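Local coordinates for putative Fe-S biosynthesis protein (Lactobacillus acidophilus, PDB 2QGO), which probably takes part in the biosynthesis of iron-sulphur clusters, at residues G34-S38 against D59-P63; H49-W54 against D107-G113. All coordinates share one frame; numbering follows the deposited sequence.

Interaction 1: G34-S38 against D59-P63; sequences GGKYS and DPDYP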
# COMPACT_ATOMS: atom_id res chain seq x y z
N GLY A 34 -11.22 6.14 -8.28
CA GLY A 34 -10.77 6.59 -9.59
C GLY A 34 -9.57 5.89 -10.22
O GLY A 34 -9.40 5.95 -11.44
N GLY A 35 -8.75 5.23 -9.41
CA GLY A 35 -7.57 4.55 -9.94
C GLY A 35 -7.82 3.17 -10.51
O GLY A 35 -8.86 2.55 -10.24
N LYS A 36 -6.87 2.66 -11.28
CA LYS A 36 -7.03 1.35 -11.89
C LYS A 36 -7.05 0.22 -10.86
O LYS A 36 -7.65 -0.83 -11.11
CB LYS A 36 -5.93 1.08 -12.93
CG LYS A 36 -4.50 1.10 -12.42
CD LYS A 36 -3.54 0.72 -13.56
CE LYS A 36 -2.09 0.67 -13.10
NZ LYS A 36 -1.17 0.37 -14.25
N TYR A 37 -6.44 0.44 -9.70
CA TYR A 37 -6.41 -0.57 -8.64
C TYR A 37 -7.45 -0.41 -7.53
O TYR A 37 -7.28 -0.94 -6.43
CB TYR A 37 -5.02 -0.61 -8.00
CG TYR A 37 -3.91 -1.06 -8.92
CD1 TYR A 37 -3.98 -2.30 -9.56
CD2 TYR A 37 -2.78 -0.27 -9.15
CE1 TYR A 37 -2.96 -2.75 -10.39
CE2 TYR A 37 -1.75 -0.71 -9.98
CZ TYR A 37 -1.84 -1.95 -10.59
OH TYR A 37 -0.83 -2.41 -11.41
N SER A 38 -8.55 0.29 -7.81
CA SER A 38 -9.60 0.52 -6.81
C SER A 38 -10.14 -0.74 -6.11
O SER A 38 -10.46 -1.73 -6.76
CB SER A 38 -10.76 1.29 -7.45
OG SER A 38 -11.68 1.75 -6.49
N ASP A 59 5.30 -1.29 -11.51
CA ASP A 59 4.31 -0.68 -12.41
C ASP A 59 4.85 0.72 -12.70
O ASP A 59 4.96 1.55 -11.80
CB ASP A 59 2.95 -0.56 -11.71
CG ASP A 59 1.85 -0.03 -12.63
OD1 ASP A 59 2.14 0.77 -13.54
OD2 ASP A 59 0.68 -0.42 -12.42
N PRO A 60 5.19 1.00 -13.97
CA PRO A 60 5.71 2.33 -14.32
C PRO A 60 4.80 3.51 -13.95
O PRO A 60 5.26 4.64 -13.85
CB PRO A 60 5.97 2.22 -15.83
CG PRO A 60 5.07 1.09 -16.27
CD PRO A 60 5.19 0.11 -15.14
N ASP A 61 3.51 3.25 -13.75
CA ASP A 61 2.59 4.32 -13.36
C ASP A 61 2.81 4.70 -11.88
O ASP A 61 2.28 5.70 -11.40
CB ASP A 61 1.13 3.89 -13.53
CG ASP A 61 0.65 3.99 -14.98
OD1 ASP A 61 1.46 4.38 -15.86
OD2 ASP A 61 -0.54 3.68 -15.22
N TYR A 62 3.60 3.89 -11.17
CA TYR A 62 3.88 4.13 -9.75
C TYR A 62 5.38 3.95 -9.52
O TYR A 62 5.80 2.97 -8.91
CB TYR A 62 3.10 3.14 -8.90
CG TYR A 62 1.60 3.27 -9.05
CD1 TYR A 62 0.89 4.24 -8.34
CD2 TYR A 62 0.90 2.45 -9.92
CE1 TYR A 62 -0.49 4.39 -8.52
CE2 TYR A 62 -0.48 2.59 -10.10
CZ TYR A 62 -1.16 3.57 -9.39
OH TYR A 62 -2.51 3.73 -9.57
N PRO A 63 6.19 4.91 -9.98
CA PRO A 63 7.65 4.92 -9.88
C PRO A 63 8.31 5.48 -8.63
O PRO A 63 9.49 5.23 -8.39
CB PRO A 63 8.05 5.73 -11.10
CG PRO A 63 7.05 6.85 -11.01
CD PRO A 63 5.73 6.13 -10.67
O HOH W 1 -5.23 2.78 -8.51
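A salt-bridge and tyrosine contact ties K36 and Y37 to D59, D61 and Y62, joining the loop after strand 25-30 to the loop after strand 50-55 over the face of the sheet that carries I27, I29, I53 and L55. Its pivot is one carboxylate oxygen. D59 OD2 accepts from K36 NZ at 2.7 Å through its syn lone pair and from Y37 OH, also at 2.7 Å, through its anti lone pair, while the tyrosine ring stands almost perpendicular to the carboxylate (84°). The other oxygen, OD1, takes the backbone N of D61 at 2.8 Å, so both oxygens are held and the group has little freedom to rotate. K36 leaves its backbone with CG between N and the carbonyl carbon (chi1 61°) and then runs fully extended, passing the edge of the Y62 ring; its NZ also reaches D61 OD2 in a longer salt bridge of 3.5 Å. The Y37 and Y62 side chains run in opposite directions, their ring planes 38° apart, with CE2 of Y37 3.5 Å from CE2 of Y62, and a water joins Y37 N to Y62 OH. Y37 also packs on L118 and L119 of helix 115-125. Were D59 an alanine, the Y37 hydroxyl and the D61 amide would probably lose their acceptor, leaving K36 the longer bridge to D61 as its charged partner in the two segments. The K36, D59 and D61 salt-bridge network joins two type I beta turns, G35 to S38 and D59 to Y62, the second held by an Asx turn at D59.

Interaction 2: H49-W54 against D107-G113; sequences HFSIIW and DGSVDIG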
# COMPACT_ATOMS: atom_id res chain seq x y z
N HIS A 49 -9.12 7.30 2.32
CA HIS A 49 -8.92 5.85 2.40
C HIS A 49 -7.73 5.39 1.57
O HIS A 49 -7.45 5.95 0.50
CB HIS A 49 -10.18 5.12 1.92
CG HIS A 49 -10.05 3.63 1.93
ND1 HIS A 49 -9.74 2.91 3.06
CD2 HIS A 49 -10.17 2.72 0.93
CE1 HIS A 49 -9.67 1.63 2.77
NE2 HIS A 49 -9.92 1.48 1.48
N PHE A 50 -7.01 4.38 2.05
CA PHE A 50 -5.86 3.88 1.33
C PHE A 50 -5.84 2.37 1.23
O PHE A 50 -6.54 1.66 1.96
CB PHE A 50 -4.55 4.32 1.99
CG PHE A 50 -4.42 5.81 2.16
CD1 PHE A 50 -5.08 6.46 3.20
CD2 PHE A 50 -3.64 6.55 1.29
CE1 PHE A 50 -4.96 7.84 3.37
CE2 PHE A 50 -3.52 7.94 1.45
CZ PHE A 50 -4.18 8.58 2.49
N SER A 51 -5.04 1.86 0.30
CA SER A 51 -4.92 0.43 0.16
C SER A 51 -3.53 0.06 -0.32
O SER A 51 -2.81 0.88 -0.91
CB SER A 51 -5.99 -0.11 -0.80
OG SER A 51 -5.98 0.57 -2.03
N ILE A 52 -3.13 -1.16 -0.01
CA ILE A 52 -1.84 -1.69 -0.42
C ILE A 52 -2.09 -2.63 -1.57
O ILE A 52 -2.82 -3.61 -1.44
CB ILE A 52 -1.15 -2.48 0.72
CG1 ILE A 52 -0.54 -1.52 1.73
CG2 ILE A 52 -0.07 -3.41 0.13
CD1 ILE A 52 0.56 -0.64 1.14
N ILE A 53 -1.47 -2.34 -2.70
CA ILE A 53 -1.63 -3.19 -3.87
C ILE A 53 -0.32 -3.93 -4.07
O ILE A 53 0.74 -3.30 -4.06
CB ILE A 53 -1.91 -2.34 -5.13
CG1 ILE A 53 -3.13 -1.44 -4.88
CG2 ILE A 53 -2.13 -3.23 -6.34
CD1 ILE A 53 -4.35 -2.18 -4.37
N TRP A 54 -0.37 -5.24 -4.22
CA TRP A 54 0.87 -5.97 -4.44
C TRP A 54 0.98 -6.51 -5.87
O TRP A 54 -0.01 -6.89 -6.49
CB TRP A 54 1.05 -7.11 -3.43
CG TRP A 54 0.08 -8.24 -3.54
CD1 TRP A 54 -1.09 -8.39 -2.86
CD2 TRP A 54 0.24 -9.43 -4.34
NE1 TRP A 54 -1.67 -9.59 -3.17
CE2 TRP A 54 -0.88 -10.25 -4.08
CE3 TRP A 54 1.21 -9.87 -5.25
CZ2 TRP A 54 -1.06 -11.49 -4.70
CZ3 TRP A 54 1.04 -11.11 -5.87
CH2 TRP A 54 -0.09 -11.91 -5.59
N ASP A 107 -5.63 6.25 7.91
CA ASP A 107 -6.65 5.27 7.60
C ASP A 107 -6.50 4.09 8.55
O ASP A 107 -5.45 3.46 8.60
CB ASP A 107 -6.50 4.80 6.15
CG ASP A 107 -7.65 3.93 5.68
OD1 ASP A 107 -8.49 3.56 6.53
OD2 ASP A 107 -7.70 3.61 4.48
N GLY A 108 -7.55 3.81 9.33
CA GLY A 108 -7.51 2.72 10.28
C GLY A 108 -7.84 1.35 9.72
O GLY A 108 -7.71 0.34 10.41
N SER A 109 -8.28 1.31 8.47
CA SER A 109 -8.62 0.03 7.85
C SER A 109 -8.18 -0.01 6.39
O SER A 109 -9.00 0.06 5.47
CB SER A 109 -10.13 -0.24 7.97
OG SER A 109 -10.89 0.91 7.60
N VAL A 110 -6.87 -0.11 6.20
CA VAL A 110 -6.26 -0.16 4.87
C VAL A 110 -6.50 -1.53 4.25
O VAL A 110 -6.28 -2.56 4.89
CB VAL A 110 -4.72 0.08 4.94
CG1 VAL A 110 -4.13 0.06 3.53
CG2 VAL A 110 -4.42 1.41 5.63
N ASP A 111 -6.95 -1.54 3.00
CA ASP A 111 -7.22 -2.79 2.30
C ASP A 111 -5.99 -3.29 1.53
O ASP A 111 -5.08 -2.52 1.21
CB ASP A 111 -8.38 -2.62 1.31
CG ASP A 111 -9.63 -2.09 1.97
OD1 ASP A 111 -10.05 -2.67 3.00
OD2 ASP A 111 -10.20 -1.10 1.46
N ILE A 112 -5.97 -4.58 1.25
CA ILE A 112 -4.89 -5.18 0.49
C ILE A 112 -5.49 -5.81 -0.75
O ILE A 112 -6.49 -6.54 -0.67
CB ILE A 112 -4.16 -6.27 1.28
CG1 ILE A 112 -3.31 -5.64 2.38
CG2 ILE A 112 -3.30 -7.11 0.33
CD1 ILE A 112 -2.67 -6.67 3.28
N GLY A 113 -4.90 -5.54 -1.91
CA GLY A 113 -5.42 -6.11 -3.13
C GLY A 113 -4.36 -6.66 -4.06
O GLY A 113 -3.28 -6.08 -4.22
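H49 CG lies anti to the backbone N (chi1 178°), which swings the imidazole across to the neighbouring strand, where D111, with CG beside its own N (chi1 -55°), brings up its carboxylate. H49 NE2 donates to D111 OD2 at 2.6 Å; the oxygen sits near the ring plane, but the donor comes from above the carboxylate plane. At the other ring nitrogen, ND1 makes a weak, bent bond to D107 OD2. That same oxygen accepts the F50 backbone N at 2.6 Å and far straighter (168°), on its anti side, while D107 OD1 takes S109 N in an Asx turn. Beyond this corner the strands run parallel. After a weak bond from D111 N to F50 O come I52 N to D111 O at 2.7 Å, G113 N to I52 O at 2.9 Å and W54 N to G113 O at 3.0 Å. I52 packs on V110 and I112 on one face, and the edge of the W54 indole meets I112 CG2. With a carboxylate at each ring nitrogen, though the bond at ND1 is weak, the imidazolium form of H49 would probably be favoured.

Overall arrangement
Strand 50-55 connects the two contacts: interaction 2 pairs it with strand 104-114 inside the mixed sheet, and the chain leaving it leads to the D59-P63 segment of interaction 1. Along the sequence the segments alternate, 34-38, 49-54, 59-63, 107-113, with the centres of the two contacts about 14 Å apart. They touch where Y37 CB meets I53 CG1 at 3.7 Å, so the tyrosine that reaches D59 also packs against the paired strand. Strand 25-30, on the other side of strand 50-55 from 104-114, packs against both: I27 and I29 lie against Y37 and Y62, while L26 and L28 touch I52. Residues 40-48, between S38 of interaction 1 and H49 of interaction 2, are not modelled.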